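Local coordinates for GGDEF family protein (Caulobacter vibrioides, PDB 3U2A) that is of unknown function but has a PAS-type fold, an antiparallel sheet flanked by helices, and is present as two chains in the assembly, at residues L45-L50 against R60-P65. Residues are numbered along the deposited sequence; the frame is centred on the assembly and turned at random.
Sequences LGLGPL and RALALP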
loop_
_atom_site.group_PDB
_atom_site.type_symbol
_atom_site.label_atom_id
_atom_site.label_comp_id
_atom_site.label_asym_id
_atom_site.label_seq_id
_atom_site.Cartn_x
_atom_site.Cartn_y
_atom_site.Cartn_z
ATOM N N LEU A 45 -9.566 8.826 -1.114
ATOM C CA LEU A 45 -9.319 8.921 0.317
ATOM C C LEU A 45 -9.626 10.297 0.918
ATOM O O LEU A 45 -9.469 10.496 2.128
ATOM C CB LEU A 45 -7.873 8.529 0.626
ATOM C CG LEU A 45 -7.525 7.060 0.411
ATOM C CD1 LEU A 45 -6.053 6.856 0.622
ATOM C CD2 LEU A 45 -8.316 6.191 1.343
ATOM N N GLY A 46 -10.047 11.240 0.079
ATOM C CA GLY A 46 -10.306 12.605 0.535
ATOM C C GLY A 46 -9.087 13.504 0.399
ATOM O O GLY A 46 -9.135 14.700 0.720
ATOM N N LEU A 47 -8.001 12.933 -0.122
ATOM C CA LEU A 47 -6.719 13.635 -0.209
ATOM C C LEU A 47 -6.482 14.303 -1.563
ATOM O O LEU A 47 -5.402 14.832 -1.831
ATOM C CB LEU A 47 -5.567 12.679 0.144
ATOM C CG LEU A 47 -5.673 12.016 1.522
ATOM C CD1 LEU A 47 -4.627 10.912 1.679
ATOM C CD2 LEU A 47 -5.578 13.048 2.675
ATOM N N GLY A 48 -7.508 14.287 -2.408
ATOM C CA GLY A 48 -7.437 14.880 -3.738
ATOM C C GLY A 48 -6.864 16.285 -3.820
ATOM O O GLY A 48 -6.033 16.546 -4.691
ATOM N N PRO A 49 -7.303 17.201 -2.928
ATOM C CA PRO A 49 -6.775 18.576 -2.913
ATOM C C PRO A 49 -5.262 18.694 -2.677
ATOM O O PRO A 49 -4.668 19.711 -3.035
ATOM C CB PRO A 49 -7.537 19.218 -1.756
ATOM C CG PRO A 49 -8.845 18.517 -1.764
ATOM C CD PRO A 49 -8.477 17.079 -2.038
ATOM N N LEU A 50 -4.659 17.670 -2.083
ATOM C CA LEU A 50 -3.227 17.674 -1.777
ATOM C C LEU A 50 -2.369 17.093 -2.888
ATOM O O LEU A 50 -1.179 17.384 -2.968
ATOM C CB LEU A 50 -2.953 16.873 -0.501
ATOM C CG LEU A 50 -3.712 17.254 0.777
ATOM C CD1 LEU A 50 -3.262 16.369 1.930
ATOM C CD2 LEU A 50 -3.534 18.719 1.104
ATOM N N ARG A 60 -1.981 20.360 6.812
ATOM C CA ARG A 60 -2.620 20.671 8.111
ATOM C C ARG A 60 -4.022 21.246 7.935
ATOM O O ARG A 60 -4.938 20.913 8.699
ATOM C CB ARG A 60 -1.780 21.650 8.904
ATOM C CG ARG A 60 -0.436 21.124 9.313
ATOM C CD ARG A 60 0.324 22.190 10.067
ATOM N NE ARG A 60 1.694 21.763 10.324
ATOM C CZ ARG A 60 2.770 22.312 9.769
ATOM N NH1 ARG A 60 2.655 23.339 8.935
ATOM N NH2 ARG A 60 3.971 21.840 10.067
ATOM N N ALA A 61 -4.186 22.092 6.917
ATOM C CA ALA A 61 -5.449 22.775 6.650
ATOM C C ALA A 61 -6.562 21.813 6.229
ATOM O O ALA A 61 -7.735 22.080 6.459
ATOM C CB ALA A 61 -5.254 23.868 5.595
ATOM N N LEU A 62 -6.188 20.691 5.629
ATOM C CA LEU A 62 -7.157 19.711 5.170
ATOM C C LEU A 62 -7.635 18.779 6.286
ATOM O O LEU A 62 -8.742 18.255 6.213
ATOM C CB LEU A 62 -6.601 18.902 3.987
ATOM C CG LEU A 62 -7.647 18.119 3.168
ATOM C CD1 LEU A 62 -8.623 19.049 2.452
ATOM C CD2 LEU A 62 -6.982 17.183 2.183
ATOM N N ALA A 63 -6.804 18.560 7.302
ATOM C CA ALA A 63 -7.205 17.789 8.476
ATOM C C ALA A 63 -8.422 18.442 9.144
ATOM O O ALA A 63 -8.546 19.670 9.135
ATOM C CB ALA A 63 -6.057 17.689 9.463
ATOM N N LEU A 64 -9.326 17.633 9.694
ATOM C CA LEU A 64 -10.333 18.178 10.607
ATOM C C LEU A 64 -9.579 18.911 11.724
ATOM O O LEU A 64 -8.557 18.417 12.201
ATOM C CB LEU A 64 -11.238 17.080 11.172
ATOM C CG LEU A 64 -12.682 17.001 10.673
ATOM C CD1 LEU A 64 -12.805 17.181 9.157
ATOM C CD2 LEU A 64 -13.341 15.706 11.138
ATOM N N PRO A 65 -10.042 20.122 12.100
ATOM C CA PRO A 65 -9.284 20.907 13.073
ATOM C C PRO A 65 -8.964 20.132 14.355
ATOM O O PRO A 65 -7.835 20.211 14.836
ATOM C CB PRO A 65 -10.198 22.093 13.344
ATOM C CG PRO A 65 -10.937 22.287 12.047
ATOM C CD PRO A 65 -11.186 20.884 11.556
#
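Leu62, on the last turn of helix 56-62, pushes its isobutyl group into the bend of loop 45-50, and every contact across the two segments runs through this one side chain. Its CB points toward the loop, and chi1 -164° (CG anti to the backbone N) and chi2 65° together set CD2 against Leu50 and CD1 toward Pro49. CD2 does most of the touching: it lies 3.6 Å from Leu50 CG and 3.8 Å from Leu50 CD1, so it meets the branch point of that leucine and not one methyl alone. Leu50 itself has CG anti to the carbonyl carbon (chi1 -55°), and its fork reaches obliquely across that of Leu62. The same CD2 sits 3.6 Å from Gly46 O, while Leu47 CD2 approaches it more loosely at 4.4 Å. The other methyl, CD1, reaches Pro49 CG at 4.3 Å, on the exposed side. Within the loop, Leu50 N donates to Leu47 O (2.9 Å), closing a turn between two leucines that both pack on Leu38 of strand 35-40. Helix end and loop of this PAS fold thus bury 161 Å² by van der Waals packing, apolar except at the Gly46 carbonyl oxygen, with no directional bond to fix the fit.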